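Local coordinates for protein avidin (Gallus gallus, PDB 4U46) that is an engineered form of the biotin-binding protein avidin, probably made to bind other small molecules such as sterols, at residues A[19-23]-A[35-40]. Coordinates in Å, arbitrary orientation, origin at the centre of the assembly. Residue numbers count along the deposited sequence, not the author numbering.
Sequences NHNMT and GTYIAT. Unlike the reference sequence in segment 19-23: Asn19 (reference Gly), His20 (reference Ser). Unlike the reference sequence in segment 35-40: Ala39 (reference Thr), Thr40 (reference Ala).
Segments 19-23 and 35-40 run antiparallel as neighbouring extended strands, their axes 4.7 Å apart at closest approach and inclined at 166°. Asn21-Ile38 and Thr23-Thr36 are hydrogen-bonded pairs: Asn21 N to Ile38 O (2.9 Å), Ile38 N to Asn21 O (2.8 Å), Thr23 N to Thr36 O (2.9 Å) and Thr36 N to Thr23 O (2.8 Å). Between and beyond them lie the non-hydrogen-bonded pairs Met22-Tyr37 and His20-Ala39, with CA atoms 4.5 and 4.6 Å apart. A longer bond from Thr40 N to Asn19 O (3.3 Å) continues the pairing. Gly35 leaves room at the other end, where its CA lies 2.9 Å from Thr23 O; an ideal CB would clash with that oxygen. His20, Met22, Tyr37 and Ala39 share one face. Tyr37 (chi1 t) leans across the neighbouring strand, so its OH meets ND1 of His20 (chi1 m) in a 2.6 Å hydrogen bond, while its ring edge points at the His20 ring face in an offset edge-to-face pair (centroids 5.1 Å, planes 75°). Met22 SD sits 4.0 Å from Tyr37 CD2, an oblique Met-aromatic contact; Phe70, Val72 and Phe83 extend this buried layer. Asn21, Thr23, Thr36 and Ile38 occupy the opposite, more exposed face. Asn19, His20, Ala39 and Thr40 of this avidin mutant differ from the reference sequence. The arrangement is a beta hairpin of adjacent strands in the eight-stranded antiparallel barrel of the avidin family.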
ATOM      1  N   ASN A  19       1.668 -12.830 -17.561  1.00 52.04           N
ATOM      2  CA  ASN A  19       0.826 -12.414 -18.649  1.00 58.95           C
ATOM      3  C   ASN A  19       1.023 -10.937 -19.029  1.00 55.72           C
ATOM      4  O   ASN A  19       0.119 -10.362 -19.649  1.00 48.89           O
ATOM      5  CB  ASN A  19      -0.639 -12.711 -18.298  1.00 66.51           C
ATOM      6  CG  ASN A  19      -1.084 -12.062 -16.994  1.00 72.35           C
ATOM      7  OD1 ASN A  19      -1.702 -10.998 -17.006  1.00 81.13           O
ATOM      8  ND2 ASN A  19      -0.782 -12.708 -15.865  1.00 75.56           N
ATOM      9  N   HIS A  20       2.172 -10.320 -18.688  1.00 43.88           N
ATOM     10  CA  HIS A  20       2.375  -8.886 -19.025  1.00 39.57           C
ATOM     11  C   HIS A  20       3.658  -8.615 -19.738  1.00 39.68           C
ATOM     12  O   HIS A  20       4.704  -9.137 -19.335  1.00 40.90           O
ATOM     13  CB  HIS A  20       2.389  -7.995 -17.794  1.00 39.36           C
ATOM     14  CG  HIS A  20       1.121  -7.997 -17.014  1.00 41.07           C
ATOM     15  ND1 HIS A  20       0.934  -7.188 -15.914  1.00 41.46           N
ATOM     16  CD2 HIS A  20      -0.026  -8.693 -17.170  1.00 41.50           C
ATOM     17  CE1 HIS A  20      -0.281  -7.389 -15.433  1.00 42.21           C
ATOM     18  NE2 HIS A  20      -0.879  -8.298 -16.178  1.00 39.01           N
ATOM     19  N   ASN A  21       3.573  -7.791 -20.786  1.00 32.84           N
ATOM     20  CA  ASN A  21       4.709  -7.188 -21.446  1.00 33.71           C
ATOM     21  C   ASN A  21       4.541  -5.668 -21.511  1.00 32.18           C
ATOM     22  O   ASN A  21       3.421  -5.132 -21.481  1.00 34.45           O
ATOM     23  CB  ASN A  21       4.879  -7.705 -22.863  1.00 35.40           C
ATOM     24  CG  ASN A  21       5.147  -9.218 -22.942  1.00 40.58           C
ATOM     25  OD1 ASN A  21       5.077  -9.774 -24.020  1.00 44.22           O
ATOM     26  ND2 ASN A  21       5.459  -9.866 -21.832  1.00 37.07           N
ATOM     27  N   MET A  22       5.641  -4.950 -21.571  1.00 27.49           N
ATOM     28  CA  MET A  22       5.527  -3.565 -21.918  1.00 29.12           C
ATOM     29  C   MET A  22       6.694  -3.142 -22.772  1.00 30.00           C
ATOM     30  O   MET A  22       7.762  -3.774 -22.805  1.00 31.75           O
ATOM     31  CB  MET A  22       5.281  -2.648 -20.704  1.00 31.61           C
ATOM     32  CG  MET A  22       6.187  -2.799 -19.549  1.00 31.35           C
ATOM     33  SD  MET A  22       6.104  -1.470 -18.285  1.00 28.36           S
ATOM     34  CE  MET A  22       7.743  -1.830 -17.640  1.00 28.63           C
ATOM     35  N   THR A  23       6.442  -2.104 -23.524  1.00 27.50           N
ATOM     36  CA  THR A  23       7.397  -1.549 -24.394  1.00 31.29           C
ATOM     37  C   THR A  23       7.456  -0.081 -24.060  1.00 31.25           C
ATOM     38  O   THR A  23       6.424   0.618 -24.103  1.00 30.66           O
ATOM     39  CB  THR A  23       6.973  -1.730 -25.861  1.00 37.19           C
ATOM     40  OG1 THR A  23       6.987  -3.128 -26.170  1.00 39.07           O
ATOM     41  CG2 THR A  23       7.923  -1.011 -26.784  1.00 38.26           C
ATOM     42  N   GLY A  35       4.955   4.560 -23.589  1.00 25.45           N
ATOM     43  CA  GLY A  35       5.058   3.201 -24.046  1.00 24.93           C
ATOM     44  C   GLY A  35       3.710   2.562 -24.090  1.00 25.00           C
ATOM     45  O   GLY A  35       2.683   3.255 -24.104  1.00 21.46           O
ATOM     46  N   THR A  36       3.722   1.239 -24.077  1.00 24.85           N
ATOM     47  CA  THR A  36       2.522   0.455 -24.174  1.00 27.39           C
ATOM     48  C   THR A  36       2.589  -0.716 -23.234  1.00 25.78           C
ATOM     49  O   THR A  36       3.626  -1.371 -23.098  1.00 28.12           O
ATOM     50  CB  THR A  36       2.302  -0.012 -25.635  1.00 32.73           C
ATOM     51  OG1 THR A  36       2.269   1.148 -26.483  1.00 34.84           O
ATOM     52  CG2 THR A  36       0.952  -0.722 -25.784  1.00 36.38           C
ATOM     53  N   TYR A  37       1.498  -0.924 -22.523  1.00 24.69           N
ATOM     54  CA  TYR A  37       1.351  -2.039 -21.614  1.00 26.41           C
ATOM     55  C   TYR A  37       0.427  -3.096 -22.261  1.00 26.45           C
ATOM     56  O   TYR A  37      -0.672  -2.794 -22.663  1.00 25.34           O
ATOM     57  CB  TYR A  37       0.746  -1.562 -20.298  1.00 25.35           C
ATOM     58  CG  TYR A  37       1.090  -2.458 -19.114  1.00 28.13           C
ATOM     59  CD1 TYR A  37       0.400  -3.632 -18.866  1.00 27.55           C
ATOM     60  CD2 TYR A  37       2.126  -2.115 -18.245  1.00 29.33           C
ATOM     61  CE1 TYR A  37       0.705  -4.435 -17.768  1.00 29.16           C
ATOM     62  CE2 TYR A  37       2.440  -2.915 -17.170  1.00 28.78           C
ATOM     63  CZ  TYR A  37       1.748  -4.075 -16.944  1.00 29.48           C
ATOM     64  OH  TYR A  37       2.095  -4.825 -15.847  1.00 34.65           O
ATOM     65  N   ILE A  38       0.912  -4.322 -22.366  1.00 31.16           N
ATOM     66  CA  ILE A  38       0.197  -5.391 -23.028  1.00 35.66           C
ATOM     67  C   ILE A  38      -0.044  -6.496 -22.039  1.00 36.25           C
ATOM     68  O   ILE A  38       0.901  -7.027 -21.449  1.00 34.48           O
ATOM     69  CB  ILE A  38       1.034  -5.907 -24.231  1.00 41.81           C
ATOM     70  CG1 ILE A  38       1.198  -4.798 -25.273  1.00 41.81           C
ATOM     71  CG2 ILE A  38       0.404  -7.142 -24.870  1.00 44.60           C
ATOM     72  CD1 ILE A  38       2.518  -4.066 -25.187  1.00 48.10           C
ATOM     73  N   ALA A  39      -1.315  -6.846 -21.849  1.00 36.39           N
ATOM     74  CA  ALA A  39      -1.710  -7.881 -20.898  1.00 39.75           C
ATOM     75  C   ALA A  39      -2.761  -8.822 -21.497  1.00 44.97           C
ATOM     76  O   ALA A  39      -3.470  -8.466 -22.470  1.00 39.31           O
ATOM     77  CB  ALA A  39      -2.273  -7.237 -19.643  1.00 40.70           C
ATOM     78  N   THR A  40      -2.867 -10.018 -20.912  1.00 48.97           N
ATOM     79  CA  THR A  40      -3.946 -10.965 -21.269  1.00 54.99           C
ATOM     80  C   THR A  40      -5.134 -10.645 -20.409  1.00 54.10           C
ATOM     81  O   THR A  40      -4.976 -10.414 -19.215  1.00 52.46           O
ATOM     82  CB  THR A  40      -3.615 -12.439 -20.948  1.00 59.47           C
ATOM     83  OG1 THR A  40      -3.596 -12.630 -19.522  1.00 65.40           O
ATOM     84  CG2 THR A  40      -2.287 -12.870 -21.555  1.00 59.84           C
TER